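Mevalonate kinase, putative (PDB 2HFS) probably catalyses the ATP-dependent phosphorylation of (R)-mevalonate to (R)-5-phosphomevalonate, the first of three steps leading from mevalonate to isopentenyl diphosphate. Local coordinates at residues Pro7-Thr12 and Leu129-Leu134; Phe25-Val30 and Asp254-Ile259; His32-Ile37 and Asp224-Ile229; Ala39-Tyr44 and Tyr322-Ser327; Cys47-Asn52 and Leu98-Gly103. One frame throughout, in Å; residues are numbered along the deposited sequence.

Contact 1: residues Pro7-Thr12 and Leu129-Leu134; sequences PVKSKT and LYQLNL
The Schellman motif closing helix 114-130 presents Leu129 O to the N-terminal loop, where Val8 and Lys9 both take hold of it. Two consecutive backbone donors share this one acceptor: Val8 N lies 2.9 Å from Leu129 O with a somewhat bent N-H...O angle of 146°, and Lys9 N, also 2.9 Å from Leu129 O, makes the straighter bond at 168°. Both lie in the carbonyl plane. It is a worked example of a helix end whose carbonyl, Leu129 O, is taken up by a neighbouring irregular segment. The loop wraps the Leu129 side chain in return. With its CG anti to the backbone N (chi1 -161°), Leu129 sets CG 3.5 Å from Lys9 O, and its CD1 comes within 3.8 Å of Thr12 CG2, the two side chains crossing at about a right angle. Gln131, which has positive phi, lays CG against Val8 CB at 3.7 Å. Beyond the contact Lys9 NZ forms a salt bridge with Glu128, while Thr12 OG1 bonds to Leu49 N in the sheet. At the far end Pro7 and Tyr130 lie side by side, pointing the same way, with Pro7 CG 3.4 Å from Tyr130 CE1.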
# COMPACT_ATOMS: atom_id res chain seq x y z
N PRO A 7 -5.26 -29.10 -9.97
CA PRO A 7 -4.97 -28.97 -8.54
C PRO A 7 -4.24 -30.18 -8.00
O PRO A 7 -4.65 -31.32 -8.24
CB PRO A 7 -6.36 -28.85 -7.89
CG PRO A 7 -7.30 -28.57 -9.00
CD PRO A 7 -6.71 -29.21 -10.21
N VAL A 8 -3.15 -29.91 -7.28
CA VAL A 8 -2.32 -30.96 -6.74
C VAL A 8 -2.72 -31.22 -5.29
O VAL A 8 -2.89 -32.37 -4.90
CB VAL A 8 -0.82 -30.64 -6.85
CG1 VAL A 8 0.03 -31.76 -6.26
CG2 VAL A 8 -0.44 -30.45 -8.30
N LYS A 9 -2.90 -30.14 -4.52
CA LYS A 9 -3.42 -30.22 -3.16
C LYS A 9 -4.97 -30.05 -3.12
O LYS A 9 -5.57 -29.46 -4.03
CB LYS A 9 -2.74 -29.16 -2.27
CG LYS A 9 -1.23 -29.31 -2.15
CD LYS A 9 -0.62 -28.34 -1.13
CE LYS A 9 -1.02 -28.66 0.32
NZ LYS A 9 -0.02 -28.16 1.30
N SER A 10 -5.60 -30.55 -2.06
CA SER A 10 -7.05 -30.40 -1.88
C SER A 10 -7.40 -29.18 -1.01
O SER A 10 -8.53 -28.68 -1.03
CB SER A 10 -7.68 -31.68 -1.32
OG SER A 10 -7.25 -31.93 0.00
N LYS A 11 -6.42 -28.71 -0.25
CA LYS A 11 -6.60 -27.60 0.66
C LYS A 11 -5.21 -27.03 0.92
O LYS A 11 -4.27 -27.80 1.09
CB LYS A 11 -7.24 -28.12 1.95
CG LYS A 11 -7.50 -27.10 3.06
CD LYS A 11 -7.97 -27.81 4.37
CE LYS A 11 -8.44 -26.77 5.40
NZ LYS A 11 -9.15 -27.35 6.61
N THR A 12 -5.07 -25.70 0.95
CA THR A 12 -3.80 -25.08 1.39
C THR A 12 -3.55 -25.25 2.89
O THR A 12 -4.50 -25.27 3.68
CB THR A 12 -3.71 -23.58 1.00
OG1 THR A 12 -4.82 -22.87 1.58
CG2 THR A 12 -3.86 -23.42 -0.49
N LEU A 129 -1.70 -24.52 -4.06
CA LEU A 129 -2.69 -25.55 -4.31
C LEU A 129 -2.42 -26.27 -5.61
O LEU A 129 -2.61 -27.49 -5.70
CB LEU A 129 -4.09 -24.94 -4.33
CG LEU A 129 -5.22 -25.96 -4.13
CD1 LEU A 129 -5.45 -26.13 -2.64
CD2 LEU A 129 -6.47 -25.45 -4.78
N TYR A 130 -1.95 -25.52 -6.61
CA TYR A 130 -1.59 -26.08 -7.92
C TYR A 130 -0.11 -26.47 -8.01
O TYR A 130 0.37 -26.93 -9.06
CB TYR A 130 -2.04 -25.10 -9.03
CG TYR A 130 -3.55 -25.02 -9.10
CD1 TYR A 130 -4.27 -25.78 -10.01
CD2 TYR A 130 -4.27 -24.20 -8.21
CE1 TYR A 130 -5.67 -25.73 -10.06
CE2 TYR A 130 -5.67 -24.15 -8.24
CZ TYR A 130 -6.36 -24.93 -9.15
OH TYR A 130 -7.73 -24.84 -9.19
N GLN A 131 0.60 -26.31 -6.90
CA GLN A 131 2.05 -26.57 -6.79
C GLN A 131 2.82 -25.98 -7.97
O GLN A 131 3.49 -26.70 -8.72
CB GLN A 131 2.35 -28.08 -6.63
CG GLN A 131 1.91 -28.70 -5.32
CD GLN A 131 2.82 -28.36 -4.16
OE1 GLN A 131 3.90 -28.93 -4.03
NE2 GLN A 131 2.38 -27.45 -3.31
N LEU A 132 2.73 -24.67 -8.12
CA LEU A 132 3.31 -23.99 -9.28
C LEU A 132 4.72 -23.52 -8.98
O LEU A 132 5.46 -23.15 -9.90
CB LEU A 132 2.46 -22.79 -9.70
CG LEU A 132 0.99 -23.05 -10.00
CD1 LEU A 132 0.25 -21.75 -10.24
CD2 LEU A 132 0.82 -24.03 -11.19
N ASN A 133 5.08 -23.52 -7.69
CA ASN A 133 6.38 -23.04 -7.21
C ASN A 133 6.74 -21.68 -7.80
O ASN A 133 7.86 -21.47 -8.29
CB ASN A 133 7.50 -24.05 -7.52
CG ASN A 133 7.29 -25.39 -6.84
OD1 ASN A 133 7.25 -26.43 -7.50
ND2 ASN A 133 7.18 -25.38 -5.52
N LEU A 134 5.79 -20.75 -7.77
CA LEU A 134 6.04 -19.38 -8.23
C LEU A 134 7.18 -18.75 -7.44
O LEU A 134 7.28 -18.92 -6.21
CB LEU A 134 4.77 -18.52 -8.09
CG LEU A 134 3.84 -18.28 -9.28
CD1 LEU A 134 3.78 -19.45 -10.29
CD2 LEU A 134 2.44 -17.86 -8.82

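Contact 2: residues Phe25-Val30 and Asp254-Ile259; sequences FGEHFV and DLCRQI
In Phe29 CG stands anti to the carbonyl carbon (chi1 -66°), and the ring meets the helix end, where Ile259 holds CG1 between backbone N and carbonyl carbon (chi1 58°), which leaves CG2 anti to the carbonyl carbon and facing the ring. In the loop 25-30, Gly26-Glu27-His28 is consistent with motif 1 of the GHMP kinases; its partner is the C-terminal end of helix 242-258. Phe29 and Ile259 reach toward each other tip to tip, CZ of Phe29 lying 4.0 Å from CG2 of Ile259. Leu255 is crossed at about a right angle, with its CB 4.1 Å from Phe29 CZ, and its carbonyl oxygen faces the edge of the phenyl ring near the ring plane. No hydrogen bond spans the two segments, so apolar side chains carry this buried contact. The polar ends of the loop look instead to the residues around strand 280-284: Glu27 OE2 forms a salt bridge with Lys282, and His28 NE2 bonds to Thr286 O. His28 meets the helix end chiefly through CB, which lies 3.7 Å from Ile259 CD1, while that same methyl approaches the imidazole obliquely at CG, 4.1 Å away.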
# COMPACT_ATOMS: atom_id res chain seq x y z
N PHE A 25 7.65 8.35 1.29
CA PHE A 25 8.07 9.52 0.51
C PHE A 25 7.73 9.43 -0.95
O PHE A 25 7.88 8.38 -1.56
CB PHE A 25 9.58 9.72 0.61
CG PHE A 25 10.06 10.12 1.99
CD1 PHE A 25 10.21 11.47 2.32
CD2 PHE A 25 10.34 9.16 2.94
CE1 PHE A 25 10.63 11.85 3.57
CE2 PHE A 25 10.78 9.54 4.22
CZ PHE A 25 10.92 10.89 4.53
N GLY A 26 7.26 10.54 -1.51
CA GLY A 26 7.36 10.78 -2.94
C GLY A 26 6.17 10.46 -3.82
O GLY A 26 6.31 10.38 -5.02
N GLU A 27 5.00 10.28 -3.22
CA GLU A 27 3.75 10.27 -3.99
C GLU A 27 3.68 11.52 -4.88
O GLU A 27 4.07 12.63 -4.47
CB GLU A 27 2.52 10.25 -3.09
CG GLU A 27 2.51 11.30 -2.00
CD GLU A 27 3.21 10.80 -0.75
OE1 GLU A 27 2.63 9.92 -0.05
OE2 GLU A 27 4.35 11.24 -0.47
N HIS A 28 3.14 11.34 -6.08
CA HIS A 28 3.03 12.42 -7.07
C HIS A 28 4.32 12.85 -7.77
O HIS A 28 4.36 12.94 -9.00
CB HIS A 28 2.25 13.62 -6.50
CG HIS A 28 0.81 13.30 -6.25
ND1 HIS A 28 -0.10 13.18 -7.27
CD2 HIS A 28 0.15 13.02 -5.10
CE1 HIS A 28 -1.28 12.86 -6.77
NE2 HIS A 28 -1.15 12.74 -5.45
N PHE A 29 5.37 13.10 -7.00
CA PHE A 29 6.66 13.51 -7.59
C PHE A 29 7.33 12.38 -8.36
O PHE A 29 8.07 12.61 -9.34
CB PHE A 29 7.58 14.06 -6.51
CG PHE A 29 7.07 15.34 -5.90
CD1 PHE A 29 6.56 15.36 -4.61
CD2 PHE A 29 7.08 16.53 -6.63
CE1 PHE A 29 6.07 16.55 -4.05
CE2 PHE A 29 6.61 17.73 -6.07
CZ PHE A 29 6.10 17.73 -4.77
N VAL A 30 7.06 11.15 -7.93
CA VAL A 30 7.52 9.95 -8.61
C VAL A 30 7.04 9.85 -10.07
O VAL A 30 7.76 9.34 -10.94
CB VAL A 30 7.10 8.69 -7.80
CG1 VAL A 30 5.56 8.54 -7.77
CG2 VAL A 30 7.76 7.44 -8.34
N ASP A 254 4.75 19.14 3.51
CA ASP A 254 4.73 20.54 3.14
C ASP A 254 4.72 20.71 1.62
O ASP A 254 3.87 21.41 1.08
CB ASP A 254 5.89 21.29 3.78
CG ASP A 254 5.51 22.68 4.22
OD1 ASP A 254 4.32 22.88 4.56
OD2 ASP A 254 6.33 23.61 4.30
N LEU A 255 5.63 20.02 0.93
CA LEU A 255 5.68 20.04 -0.55
C LEU A 255 4.38 19.54 -1.23
O LEU A 255 3.98 20.05 -2.28
CB LEU A 255 6.89 19.26 -1.06
CG LEU A 255 8.21 19.98 -0.83
CD1 LEU A 255 9.37 19.05 -1.10
CD2 LEU A 255 8.32 21.25 -1.69
N CYS A 256 3.77 18.53 -0.63
CA CYS A 256 2.48 17.98 -1.11
C CYS A 256 1.37 18.99 -0.99
O CYS A 256 0.54 19.09 -1.87
CB CYS A 256 2.11 16.71 -0.34
SG CYS A 256 3.19 15.35 -0.81
N ARG A 257 1.37 19.76 0.10
CA ARG A 257 0.43 20.86 0.24
C ARG A 257 0.60 21.87 -0.90
O ARG A 257 -0.38 22.42 -1.38
CB ARG A 257 0.60 21.60 1.57
CG ARG A 257 0.36 20.78 2.83
CD ARG A 257 0.32 21.67 4.06
NE ARG A 257 -0.79 22.63 4.01
CZ ARG A 257 -0.99 23.59 4.92
NH1 ARG A 257 -0.15 23.71 5.94
NH2 ARG A 257 -2.01 24.42 4.79
N GLN A 258 1.85 22.08 -1.34
CA GLN A 258 2.17 23.09 -2.35
C GLN A 258 1.82 22.66 -3.78
O GLN A 258 1.77 23.51 -4.67
CB GLN A 258 3.64 23.51 -2.26
CG GLN A 258 4.02 24.07 -0.89
CD GLN A 258 5.42 24.65 -0.84
OE1 GLN A 258 5.78 25.51 -1.64
NE2 GLN A 258 6.19 24.22 0.15
N ILE A 259 1.59 21.37 -3.99
CA ILE A 259 1.06 20.90 -5.28
C ILE A 259 -0.44 20.64 -5.17
O ILE A 259 -1.04 19.99 -6.04
CB ILE A 259 1.82 19.67 -5.83
CG1 ILE A 259 1.78 18.50 -4.84
CG2 ILE A 259 3.24 20.05 -6.22
CD1 ILE A 259 1.99 17.14 -5.50

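Contact 3: residues His32-Ile37 and Asp224-Ile229; sequences HGAEAI and DNYTHI
Ala34 sets its methyl against the edge of the Tyr226 ring, and here the contact is tight: Ala34 CB lies 3.4 Å from Tyr226 CD1 and 3.5 Å from CE1 of the same ring. CG of Tyr226 stands anti to the backbone N (chi1 178°), and the ring beyond it meets the chain leading into strand 36-52. At the ring's tip, Glu35 O lies in the ring plane, 2.8 Å from Tyr226 OH, as the acceptor of a hydrogen bond; the place of the hydroxyl is less sure, because it sits unusually close to Gly26 CA. The other side is looser. Partly exposed Thr227 only grazes the loop, its CG2 4.5 Å from Ala34 CB, and its hydroxyl turns back to Asp224 O in a bond of 2.7 Å from OG1. The Glu35 carboxylate forms its salt bridge with Arg234, one of the later residues of helix 216-239. Around Tyr226, the ring of Phe29, in the loop after strand 17-25, runs nearly parallel to its own, and it also touches Phe25 of that strand and Asn252 of helix 242-258.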
# COMPACT_ATOMS: atom_id res chain seq x y z
N HIS A 32 6.95 12.14 -12.02
CA HIS A 32 7.80 13.05 -12.78
C HIS A 32 9.29 12.71 -12.67
O HIS A 32 10.15 13.52 -13.04
CB HIS A 32 7.49 14.50 -12.38
CG HIS A 32 6.07 14.87 -12.63
ND1 HIS A 32 5.67 15.56 -13.75
CD2 HIS A 32 4.93 14.56 -11.96
CE1 HIS A 32 4.36 15.71 -13.73
NE2 HIS A 32 3.89 15.09 -12.67
N GLY A 33 9.57 11.52 -12.16
CA GLY A 33 10.90 10.93 -12.23
C GLY A 33 11.66 10.91 -10.93
O GLY A 33 12.82 10.52 -10.90
N ALA A 34 11.01 11.34 -9.85
CA ALA A 34 11.66 11.41 -8.54
C ALA A 34 11.67 10.03 -7.91
O ALA A 34 10.85 9.18 -8.26
CB ALA A 34 10.93 12.42 -7.64
N GLU A 35 12.60 9.78 -7.01
CA GLU A 35 12.62 8.51 -6.28
C GLU A 35 11.55 8.55 -5.20
O GLU A 35 11.28 9.60 -4.62
CB GLU A 35 13.99 8.27 -5.65
CG GLU A 35 15.19 8.35 -6.60
CD GLU A 35 16.50 7.93 -5.94
OE1 GLU A 35 16.55 7.77 -4.70
OE2 GLU A 35 17.49 7.75 -6.66
N ALA A 36 10.94 7.39 -4.93
CA ALA A 36 9.93 7.26 -3.87
C ALA A 36 10.31 6.15 -2.89
O ALA A 36 11.03 5.22 -3.24
CB ALA A 36 8.54 7.01 -4.48
N ILE A 37 9.87 6.28 -1.65
CA ILE A 37 10.10 5.25 -0.66
C ILE A 37 8.73 4.72 -0.26
O ILE A 37 7.88 5.47 0.25
CB ILE A 37 10.93 5.77 0.56
CG1 ILE A 37 12.29 6.35 0.10
CG2 ILE A 37 11.13 4.65 1.61
CD1 ILE A 37 13.15 7.04 1.23
N ASP A 224 12.49 19.83 -7.43
CA ASP A 224 13.89 19.70 -7.02
C ASP A 224 13.96 19.71 -5.50
O ASP A 224 14.75 18.98 -4.90
CB ASP A 224 14.76 20.81 -7.59
CG ASP A 224 14.93 20.71 -9.09
OD1 ASP A 224 14.84 19.60 -9.66
OD2 ASP A 224 15.16 21.73 -9.77
N ASN A 225 13.12 20.55 -4.90
CA ASN A 225 12.94 20.59 -3.46
C ASN A 225 12.66 19.19 -2.95
O ASN A 225 13.20 18.78 -1.92
CB ASN A 225 11.80 21.55 -3.08
CG ASN A 225 12.21 23.04 -3.21
OD1 ASN A 225 13.37 23.36 -3.50
ND2 ASN A 225 11.26 23.94 -3.00
N TYR A 226 11.83 18.46 -3.69
CA TYR A 226 11.56 17.05 -3.35
C TYR A 226 12.78 16.13 -3.41
O TYR A 226 13.03 15.35 -2.48
CB TYR A 226 10.39 16.44 -4.13
CG TYR A 226 10.27 14.99 -3.72
CD1 TYR A 226 10.75 13.96 -4.56
CD2 TYR A 226 9.81 14.65 -2.44
CE1 TYR A 226 10.70 12.62 -4.15
CE2 TYR A 226 9.77 13.31 -2.02
CZ TYR A 226 10.22 12.31 -2.87
OH TYR A 226 10.18 11.00 -2.45
N THR A 227 13.53 16.21 -4.51
CA THR A 227 14.70 15.34 -4.72
C THR A 227 15.72 15.48 -3.59
O THR A 227 16.31 14.49 -3.17
CB THR A 227 15.35 15.55 -6.10
OG1 THR A 227 15.75 16.92 -6.25
CG2 THR A 227 14.33 15.31 -7.21
N HIS A 228 15.91 16.70 -3.08
CA HIS A 228 16.77 16.90 -1.91
C HIS A 228 16.24 16.17 -0.66
O HIS A 228 17.02 15.52 0.05
CB HIS A 228 17.01 18.39 -1.62
CG HIS A 228 18.00 18.63 -0.51
ND1 HIS A 228 19.21 17.96 -0.43
CD2 HIS A 228 17.97 19.47 0.55
CE1 HIS A 228 19.87 18.37 0.64
NE2 HIS A 228 19.14 19.28 1.25
N ILE A 229 14.93 16.23 -0.42
CA ILE A 229 14.35 15.55 0.75
C ILE A 229 14.53 14.03 0.68
O ILE A 229 14.94 13.42 1.67
CB ILE A 229 12.85 15.94 0.95
CG1 ILE A 229 12.73 17.41 1.37
CG2 ILE A 229 12.19 15.05 2.02
CD1 ILE A 229 11.35 17.96 1.23

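Contact 4: residues Ala39-Tyr44 and Tyr322-Ser327; sequences AGISEY and YTVQPS
Over one face of the Tyr322 ring sits CD1 of Ile41, a CH-pi contact 3.7 Å from the ring centroid and displaced toward the rim, while Glu43 approaches the same ring obliquely, its CG 3.4 Å from Tyr322 CD2. The Glu43 carboxylate plane is turned 39° from the ring. Glu43 is bent at chi2, and its OE1 accepts a nearly straight bond from Thr323 N at 3.0 Å, met on the syn side and 22° out of the carboxylate plane. A side chain thus takes the place of a backbone acceptor just where strand 36-52 turns its corner at Ser42. Ser42 N bonds to Thr323 O at 2.9 Å, and the two hydroxyls, Ser42 OG and Thr323 OG1, pair at 3.2 Å. One water bridges further along, donating to Gly40 O and accepting from Gln325 N. Ala39 CB and Ile41 CG2 both pack on Val324 CG2. Such a crossing, with 122° between the directions of segments 39-41 and 322-324, joins the two sheets of the two-domain GHMP kinase fold, with 318-324 an outermost strand of the C-terminal one.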
# COMPACT_ATOMS: atom_id res chain seq x y z
N ALA A 39 6.64 1.52 1.77
CA ALA A 39 6.83 0.63 2.88
C ALA A 39 5.79 -0.47 2.82
O ALA A 39 4.58 -0.19 2.87
CB ALA A 39 6.75 1.40 4.17
N GLY A 40 6.26 -1.70 2.68
CA GLY A 40 5.39 -2.87 2.80
C GLY A 40 5.32 -3.26 4.26
O GLY A 40 6.32 -3.69 4.85
N ILE A 41 4.13 -3.13 4.85
CA ILE A 41 3.96 -3.27 6.29
C ILE A 41 3.79 -4.73 6.73
O ILE A 41 3.56 -5.61 5.88
CB ILE A 41 2.81 -2.37 6.78
CG1 ILE A 41 1.48 -2.71 6.11
CG2 ILE A 41 3.15 -0.85 6.53
CD1 ILE A 41 0.26 -2.15 6.89
N SER A 42 3.92 -5.01 8.02
CA SER A 42 3.86 -6.41 8.51
C SER A 42 2.48 -6.97 8.35
O SER A 42 2.30 -8.17 8.16
CB SER A 42 4.20 -6.49 10.00
OG SER A 42 5.52 -6.10 10.27
N GLU A 43 1.50 -6.08 8.51
CA GLU A 43 0.08 -6.42 8.54
C GLU A 43 -0.36 -6.84 7.15
O GLU A 43 0.05 -6.24 6.17
CB GLU A 43 -0.71 -5.20 9.03
CG GLU A 43 -0.55 -4.94 10.53
CD GLU A 43 0.76 -4.27 10.98
OE1 GLU A 43 1.54 -3.73 10.18
OE2 GLU A 43 0.99 -4.27 12.21
N TYR A 44 -1.17 -7.88 7.07
CA TYR A 44 -1.30 -8.62 5.82
C TYR A 44 -2.70 -9.11 5.61
O TYR A 44 -3.52 -9.14 6.54
CB TYR A 44 -0.34 -9.82 5.82
CG TYR A 44 -0.60 -10.77 6.95
CD1 TYR A 44 -1.46 -11.87 6.77
CD2 TYR A 44 -0.02 -10.58 8.20
CE1 TYR A 44 -1.72 -12.74 7.81
CE2 TYR A 44 -0.28 -11.46 9.26
CZ TYR A 44 -1.14 -12.53 9.06
OH TYR A 44 -1.39 -13.40 10.07
N TYR A 322 0.32 0.22 12.62
CA TYR A 322 0.97 -0.66 11.67
C TYR A 322 2.48 -0.58 11.90
O TYR A 322 2.96 0.37 12.53
CB TYR A 322 0.60 -0.26 10.23
CG TYR A 322 -0.83 -0.62 9.80
CD1 TYR A 322 -1.50 0.12 8.82
CD2 TYR A 322 -1.50 -1.70 10.37
CE1 TYR A 322 -2.82 -0.22 8.41
CE2 TYR A 322 -2.81 -2.04 9.99
CZ TYR A 322 -3.45 -1.30 8.99
OH TYR A 322 -4.73 -1.64 8.58
N THR A 323 3.22 -1.57 11.44
CA THR A 323 4.69 -1.54 11.59
C THR A 323 5.42 -1.96 10.32
O THR A 323 4.91 -2.72 9.49
CB THR A 323 5.20 -2.44 12.75
OG1 THR A 323 4.90 -3.81 12.45
CG2 THR A 323 4.48 -2.17 14.07
N VAL A 324 6.63 -1.44 10.18
CA VAL A 324 7.55 -1.91 9.17
C VAL A 324 8.69 -2.66 9.84
O VAL A 324 9.31 -2.18 10.79
CB VAL A 324 8.10 -0.78 8.30
CG1 VAL A 324 8.99 -1.35 7.21
CG2 VAL A 324 6.96 0.04 7.71
N GLN A 325 8.94 -3.85 9.32
CA GLN A 325 9.93 -4.74 9.89
C GLN A 325 11.32 -4.39 9.35
O GLN A 325 11.45 -4.05 8.17
CB GLN A 325 9.56 -6.16 9.51
CG GLN A 325 10.15 -7.19 10.43
CD GLN A 325 9.92 -8.59 9.92
OE1 GLN A 325 10.62 -9.53 10.31
NE2 GLN A 325 8.93 -8.74 9.01
N PRO A 326 12.34 -4.47 10.20
CA PRO A 326 13.72 -4.29 9.76
C PRO A 326 14.14 -5.41 8.82
O PRO A 326 13.74 -6.56 9.02
CB PRO A 326 14.53 -4.40 11.05
CG PRO A 326 13.54 -4.17 12.15
CD PRO A 326 12.26 -4.73 11.65
N SER A 327 14.93 -5.06 7.82
CA SER A 327 15.41 -6.01 6.82
C SER A 327 16.50 -6.93 7.38
O SER A 327 16.62 -8.07 6.94
CB SER A 327 15.95 -5.25 5.62
OG SER A 327 17.07 -4.45 6.00
O HOH W 1 7.46 -4.83 6.89

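Contact 5: residues Cys47-Asn52 and Leu98-Gly103; sequences CRLEIN and LKMFIG
Arg48 O is gripped twice from the facing strand: Phe101 N donates to it at 2.8 Å, and the CA-H of Met100 adds a weaker C-H...O contact, Met100 CA lying 3.5 Å from Arg48 O. Arg48 N returns a bond to Phe101 O at 3.0 Å, and Glu50 and Lys99 repeat the reciprocal pattern with Lys99 N 2.8 Å from Glu50 O. Hydrogen-bonded and non-hydrogen-bonded pairs so alternate along an antiparallel ladder, in which successive residues alternate between the two faces. On one face Leu49 lies alongside Met100, a selenomethionine, with CD2 of Leu49 3.7 Å from CG of Met100. The latter, its CG anti to the backbone N (chi1 -172°) and its chain extended beyond, carries CE to within 3.7 Å of Cys47 SG. This face is apolar and buried: Leu49 packs on helix 114-130 and Met100 on helix 70-88. On the other, Glu50 and Lys99 run side by side, though their charged atoms are not in contact. At the strand end Asn52 OD1 meets Lys99 CD at 3.6 Å. A sheet with one face under helices and the other, with Arg48, Glu50, Lys99 and Phe101, more exposed is consistent with the S5-like N-terminal domain of GHMP kinases.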
# COMPACT_ATOMS: atom_id res chain seq x y z
N CYS A 47 -4.95 -15.52 2.20
CA CYS A 47 -5.88 -16.29 1.38
C CYS A 47 -5.68 -17.79 1.64
O CYS A 47 -4.54 -18.29 1.64
CB CYS A 47 -5.72 -15.95 -0.11
SG CYS A 47 -6.66 -17.05 -1.20
N ARG A 48 -6.79 -18.48 1.89
CA ARG A 48 -6.81 -19.93 2.03
C ARG A 48 -7.73 -20.45 0.94
O ARG A 48 -8.79 -19.85 0.67
CB ARG A 48 -7.39 -20.35 3.38
CG ARG A 48 -6.55 -20.06 4.61
CD ARG A 48 -7.23 -20.47 5.95
NE ARG A 48 -7.24 -21.92 6.12
CZ ARG A 48 -7.34 -22.57 7.29
NH1 ARG A 48 -7.41 -21.90 8.44
NH2 ARG A 48 -7.33 -23.90 7.31
N LEU A 49 -7.32 -21.56 0.33
CA LEU A 49 -8.06 -22.20 -0.74
C LEU A 49 -8.30 -23.68 -0.47
O LEU A 49 -7.48 -24.33 0.16
CB LEU A 49 -7.27 -22.07 -2.04
CG LEU A 49 -7.04 -20.68 -2.61
CD1 LEU A 49 -6.20 -20.83 -3.86
CD2 LEU A 49 -8.38 -20.00 -2.95
N GLU A 50 -9.42 -24.19 -0.95
CA GLU A 50 -9.64 -25.62 -1.04
C GLU A 50 -10.55 -25.96 -2.20
O GLU A 50 -11.34 -25.13 -2.65
CB GLU A 50 -10.22 -26.15 0.26
CG GLU A 50 -11.50 -25.46 0.68
CD GLU A 50 -11.97 -26.02 1.99
OE1 GLU A 50 -11.38 -25.65 3.03
OE2 GLU A 50 -12.89 -26.84 1.97
N ILE A 51 -10.43 -27.19 -2.68
CA ILE A 51 -11.22 -27.67 -3.81
C ILE A 51 -12.70 -27.71 -3.46
O ILE A 51 -13.06 -27.87 -2.29
CB ILE A 51 -10.66 -29.02 -4.33
CG1 ILE A 51 -10.70 -30.12 -3.26
CG2 ILE A 51 -9.23 -28.84 -4.83
CD1 ILE A 51 -10.18 -31.50 -3.76
N ASN A 52 -13.54 -27.49 -4.46
CA ASN A 52 -14.99 -27.50 -4.27
C ASN A 52 -15.54 -28.47 -5.31
O ASN A 52 -15.95 -28.06 -6.38
CB ASN A 52 -15.55 -26.08 -4.44
CG ASN A 52 -16.83 -25.83 -3.62
OD1 ASN A 52 -17.17 -26.59 -2.71
ND2 ASN A 52 -17.51 -24.74 -3.92
N LEU A 98 -13.34 -23.78 -6.48
CA LEU A 98 -12.58 -23.53 -5.28
C LEU A 98 -13.41 -22.74 -4.27
O LEU A 98 -14.18 -21.85 -4.64
CB LEU A 98 -11.29 -22.72 -5.60
CG LEU A 98 -10.21 -23.35 -6.50
CD1 LEU A 98 -9.08 -22.35 -6.80
CD2 LEU A 98 -9.60 -24.62 -5.90
N LYS A 99 -13.22 -23.05 -3.00
CA LYS A 99 -13.69 -22.17 -1.95
C LYS A 99 -12.50 -21.34 -1.50
O LYS A 99 -11.43 -21.89 -1.23
CB LYS A 99 -14.27 -22.98 -0.79
CG LYS A 99 -15.70 -23.44 -1.06
CD LYS A 99 -16.21 -24.41 0.01
CE LYS A 99 -16.93 -23.72 1.13
NZ LYS A 99 -17.55 -24.72 2.06
N MSE A 100 -12.71 -20.03 -1.43
CA MSE A 100 -11.68 -19.06 -1.08
C MSE A 100 -12.06 -18.41 0.25
O MSE A 100 -13.17 -17.87 0.40
CB MSE A 100 -11.60 -18.00 -2.19
CG MSE A 100 -10.44 -17.03 -2.07
SE MSE A 100 -10.40 -15.74 -3.57
CE MSE A 100 -8.94 -14.72 -2.90
N PHE A 101 -11.18 -18.49 1.24
CA PHE A 101 -11.39 -17.75 2.48
C PHE A 101 -10.40 -16.60 2.54
O PHE A 101 -9.21 -16.81 2.34
CB PHE A 101 -11.22 -18.67 3.69
CG PHE A 101 -11.36 -17.96 5.01
CD1 PHE A 101 -12.61 -17.82 5.61
CD2 PHE A 101 -10.24 -17.42 5.64
CE1 PHE A 101 -12.75 -17.16 6.83
CE2 PHE A 101 -10.36 -16.75 6.87
CZ PHE A 101 -11.61 -16.61 7.46
N ILE A 102 -10.89 -15.37 2.76
CA ILE A 102 -9.95 -14.22 2.86
C ILE A 102 -9.93 -13.63 4.25
O ILE A 102 -10.99 -13.23 4.77
CB ILE A 102 -10.23 -13.09 1.83
CG1 ILE A 102 -10.77 -13.61 0.49
CG2 ILE A 102 -8.96 -12.24 1.61
CD1 ILE A 102 -11.14 -12.48 -0.47
N GLY A 103 -8.73 -13.51 4.82
CA GLY A 103 -8.55 -13.05 6.20
C GLY A 103 -7.33 -12.19 6.42
O GLY A 103 -7.02 -11.30 5.61

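Contacts 1 and 5 share one end of the molecule and touch directly, the loop 7-12 pairing with strand 36-52 while Leu129 meets Leu98; both rely on backbone hydrogen bonds and are only partly buried. Contacts 2 and 3 lie on the opposite side of the chain's centre, about 43 Å and 42 Å from contact 1 between centres. They are buried, touch through the loop after strand 17-25 and where helices 216-239 and 242-258 meet, and depend chiefly on aromatic and aliphatic side chains. Contact 4, nearest the centre, mixes the two chemistries. Strand 36-52 runs through contacts 3, 4 and 5, linking helix-packed and sheet-paired regions.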